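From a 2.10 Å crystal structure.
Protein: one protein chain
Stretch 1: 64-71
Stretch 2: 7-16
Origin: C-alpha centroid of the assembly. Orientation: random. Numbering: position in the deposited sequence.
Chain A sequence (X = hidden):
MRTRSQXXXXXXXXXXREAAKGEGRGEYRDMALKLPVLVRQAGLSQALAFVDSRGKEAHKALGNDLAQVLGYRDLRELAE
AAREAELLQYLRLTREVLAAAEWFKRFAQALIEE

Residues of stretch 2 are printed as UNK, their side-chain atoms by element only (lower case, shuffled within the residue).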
# COMPACT_ATOMS: atom_id res chain seq x y z
N ASN A 64 8.91 4.37 22.08
CA ASN A 64 9.06 3.51 23.24
C ASN A 64 7.76 3.46 24.04
O ASN A 64 7.35 2.40 24.50
CB ASN A 64 10.23 3.98 24.11
CG ASN A 64 11.58 3.57 23.54
OD1 ASN A 64 11.78 2.43 23.14
ND2 ASN A 64 12.52 4.51 23.52
N ASP A 65 7.09 4.60 24.19
CA ASP A 65 5.82 4.63 24.92
C ASP A 65 4.80 3.72 24.24
O ASP A 65 4.13 2.92 24.90
CB ASP A 65 5.26 6.05 24.96
CG ASP A 65 6.03 6.96 25.91
OD1 ASP A 65 6.93 6.46 26.62
OD2 ASP A 65 5.74 8.17 25.95
N LEU A 66 4.67 3.83 22.93
CA LEU A 66 3.72 3.01 22.20
C LEU A 66 4.05 1.53 22.36
O LEU A 66 3.16 0.72 22.61
CB LEU A 66 3.70 3.40 20.71
CG LEU A 66 2.75 2.58 19.82
CD1 LEU A 66 2.24 3.41 18.67
CD2 LEU A 66 3.49 1.36 19.32
N ALA A 67 5.32 1.18 22.23
CA ALA A 67 5.71 -0.22 22.39
C ALA A 67 5.35 -0.73 23.79
O ALA A 67 4.94 -1.88 23.95
CB ALA A 67 7.21 -0.39 22.14
N GLN A 68 5.48 0.13 24.80
CA GLN A 68 5.17 -0.31 26.16
C GLN A 68 3.66 -0.47 26.32
O GLN A 68 3.20 -1.41 26.96
CB GLN A 68 5.74 0.68 27.18
CG GLN A 68 7.26 0.58 27.27
CD GLN A 68 7.91 1.72 28.05
OE1 GLN A 68 9.10 1.66 28.36
NE2 GLN A 68 7.15 2.76 28.35
N VAL A 69 2.90 0.44 25.72
CA VAL A 69 1.45 0.34 25.78
C VAL A 69 1.02 -1.00 25.19
O VAL A 69 0.08 -1.63 25.68
CB VAL A 69 0.80 1.48 24.98
CG1 VAL A 69 -0.66 1.18 24.72
CG2 VAL A 69 0.92 2.77 25.77
N LEU A 70 1.71 -1.44 24.14
CA LEU A 70 1.38 -2.72 23.53
C LEU A 70 1.92 -3.92 24.30
O LEU A 70 1.69 -5.05 23.92
CB LEU A 70 1.88 -2.75 22.08
CG LEU A 70 1.14 -1.83 21.11
CD1 LEU A 70 1.70 -2.02 19.71
CD2 LEU A 70 -0.35 -2.14 21.13
N GLY A 71 2.66 -3.66 25.38
CA GLY A 71 3.18 -4.76 26.18
C GLY A 71 4.61 -5.19 25.92
O GLY A 71 5.06 -6.19 26.48
N UNK A 7 -7.89 -0.77 26.83
CA UNK A 7 -6.71 -0.75 27.68
C UNK A 7 -5.63 0.10 27.01
O UNK A 7 -5.01 0.95 27.65
c UNK A 7 -7.20 -2.93 28.79
c UNK A 7 -4.84 -2.14 28.59
c UNK A 7 -6.20 -2.18 27.92
N UNK A 8 -5.41 -0.13 25.71
CA UNK A 8 -4.41 0.64 24.97
C UNK A 8 -4.76 2.12 24.98
O UNK A 8 -3.88 2.97 25.16
c UNK A 8 -4.48 -4.18 20.39
c UNK A 8 -3.86 -1.19 23.28
c UNK A 8 -5.08 -1.92 21.09
c UNK A 8 -3.51 -3.26 22.36
n UNK A 8 -2.75 -3.13 23.49
c UNK A 8 -5.20 -2.99 20.20
c UNK A 8 -2.97 -1.89 24.04
c UNK A 8 -4.35 0.19 23.50
c UNK A 8 -3.63 -4.33 21.46
c UNK A 8 -4.22 -2.05 22.19
N UNK A 9 -6.04 2.42 24.77
CA UNK A 9 -6.51 3.80 24.74
C UNK A 9 -6.18 4.51 26.04
O UNK A 9 -5.68 5.63 26.03
c UNK A 9 -8.02 3.83 24.49
N UNK A 10 -6.45 3.85 27.17
CA UNK A 10 -6.17 4.45 28.46
C UNK A 10 -4.68 4.53 28.81
O UNK A 10 -4.25 5.50 29.41
c UNK A 10 -6.96 3.72 29.55
c UNK A 10 -9.33 3.28 30.44
c UNK A 10 -8.47 4.02 29.44
o UNK A 10 -8.83 2.76 31.44
n UNK A 10 -10.63 3.25 30.19
N UNK A 11 -3.90 3.54 28.41
CA UNK A 11 -2.45 3.56 28.67
C UNK A 11 -1.82 4.66 27.82
O UNK A 11 -0.90 5.36 28.26
c UNK A 11 -2.01 1.11 29.39
c UNK A 11 -1.40 -0.21 28.92
c UNK A 11 -1.40 -1.27 30.02
n UNK A 11 -0.50 -0.89 31.14
c UNK A 11 -1.81 2.21 28.33
N UNK A 12 -2.32 4.82 26.60
CA UNK A 12 -1.82 5.84 25.69
C UNK A 12 -2.14 7.19 26.31
O UNK A 12 -1.33 8.13 26.27
c UNK A 12 -2.51 5.71 24.33
N UNK A 13 -3.33 7.28 26.88
CA UNK A 13 -3.79 8.48 27.55
C UNK A 13 -2.79 8.85 28.64
O UNK A 13 -2.38 10.00 28.75
c UNK A 13 -6.24 11.67 29.36
c UNK A 13 -6.99 11.34 30.48
c UNK A 13 -5.76 9.32 29.00
c UNK A 13 -5.18 8.21 28.14
c UNK A 13 -7.14 10.02 30.87
o UNK A 13 -7.62 12.33 31.20
c UNK A 13 -6.52 9.02 30.13
c UNK A 13 -5.63 10.66 28.63
N UNK A 14 -2.38 7.86 29.43
CA UNK A 14 -1.43 8.14 30.50
C UNK A 14 -0.06 8.57 29.96
O UNK A 14 0.56 9.49 30.48
c UNK A 14 -0.34 7.17 32.57
c UNK A 14 -0.26 6.01 33.54
c UNK A 14 -1.26 6.91 31.40
o UNK A 14 -0.81 6.14 34.65
o UNK A 14 0.34 4.98 33.18
N UNK A 15 0.40 7.91 28.90
CA UNK A 15 1.68 8.26 28.31
C UNK A 15 1.67 9.71 27.80
O UNK A 15 2.64 10.45 27.96
c UNK A 15 3.37 5.69 28.49
n UNK A 15 4.92 4.09 29.55
c UNK A 15 2.01 7.31 27.16
c UNK A 15 2.16 5.85 27.58
c UNK A 15 3.60 4.24 28.87
N UNK A 16 0.56 10.12 27.19
CA UNK A 16 0.47 11.47 26.66
C UNK A 16 0.36 12.53 27.77
O UNK A 16 0.97 13.60 27.67
c UNK A 16 -0.87 13.06 25.23
c UNK A 16 -0.54 10.70 24.48
c UNK A 16 -0.74 11.61 25.70
O HOH W 1 5.37 9.65 28.00

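Position 7 carries three side-chain carbons, the first bearing the other two, a fork at CB. They make no contact with stretch 1. Three carbons, forked at CB, make valine: V7.

At position 8 one carbon leads into fused five- and six-membered rings holding eight carbons and one nitrogen. CA-to-CB runs sideways, yet the ring system reaches stretch 1, with L70 CD2 over one face. Only an indole fits: W8. Its NE1 is 3.5 Å from L70 CD2, and that methyl stands 3.7 Å from the centroid of the five-membered ring, 20° off the normal, a CH-pi contact. W8 CD1 also lies 3.9 Å from V69 CG1 and 3.5 Å from V69 O.

Position 9 has a single carbon, pointing away from stretch 1: A9. Position 10 has three carbons, the third carrying one oxygen and one nitrogen, a terminal amide two methylenes from the backbone carbon. It too points away and makes no contact here: Q10.

Position 11 shows four carbons in a row ending in nitrogen; CA-to-CB points toward stretch 1, its CB lies 3.8 Å from V69 CG2, and the end of the chain leads away: K11. What this contact uses is the aliphatic base, while the charged end stays exposed.

Position 12 is again one carbon, set sideways and buried; the backbone N at position 12 lies 3.9 Å from V69 CG2. This is A12, and A12 CB stays 4.7 Å from V69 CG2.

Position 13 has one carbon, then a six-carbon ring bearing an oxygen, a phenol: Y13. Position 14 has three carbons, the third with two oxygens, a carboxylate: E14. Both are exposed and out of reach of stretch 1.

Position 15 repeats the unbranched four-carbon chain ending in nitrogen, but this one points toward stretch 1 and lies along it. It is K15, covered more extensively by stretch 1 than any other residue of stretch 2. K15 CG is 3.8 Å from V69 CG2, K15 CD is 3.9 Å from D65 CG, and K15 NZ approaches D65 OD1 to 4.3 Å, opposite charges beyond salt-bridge range. K15 NZ also comes within 2.9 Å of Q68 NE2, an amide probably turned over in the model.

Position 16 has three carbons forked at CB, set sideways and without contact to stretch 1: V16.

The helices run roughly antiparallel, at 148°, with axes 9.6 Å apart at closest approach. V69 is the knob, seated among W8, K11, A12 and K15, so residues spaced one and two turns apart form the hole. L70 closes one end over the indole. Toward the other, a water donates to both K15 O (2.8 Å) and D65 OD2 (2.6 Å), linking backbone to carboxylate. Just past L70, G71 adopts positive phi in a Schellman motif, where a CB would jam against the preceding carbonyl. The rule to read is one valine knob, an indole beside it that L70 covers on one face, and lysines lending their methylenes.

Stretch 2 (7-16) VWAQKAYEKV
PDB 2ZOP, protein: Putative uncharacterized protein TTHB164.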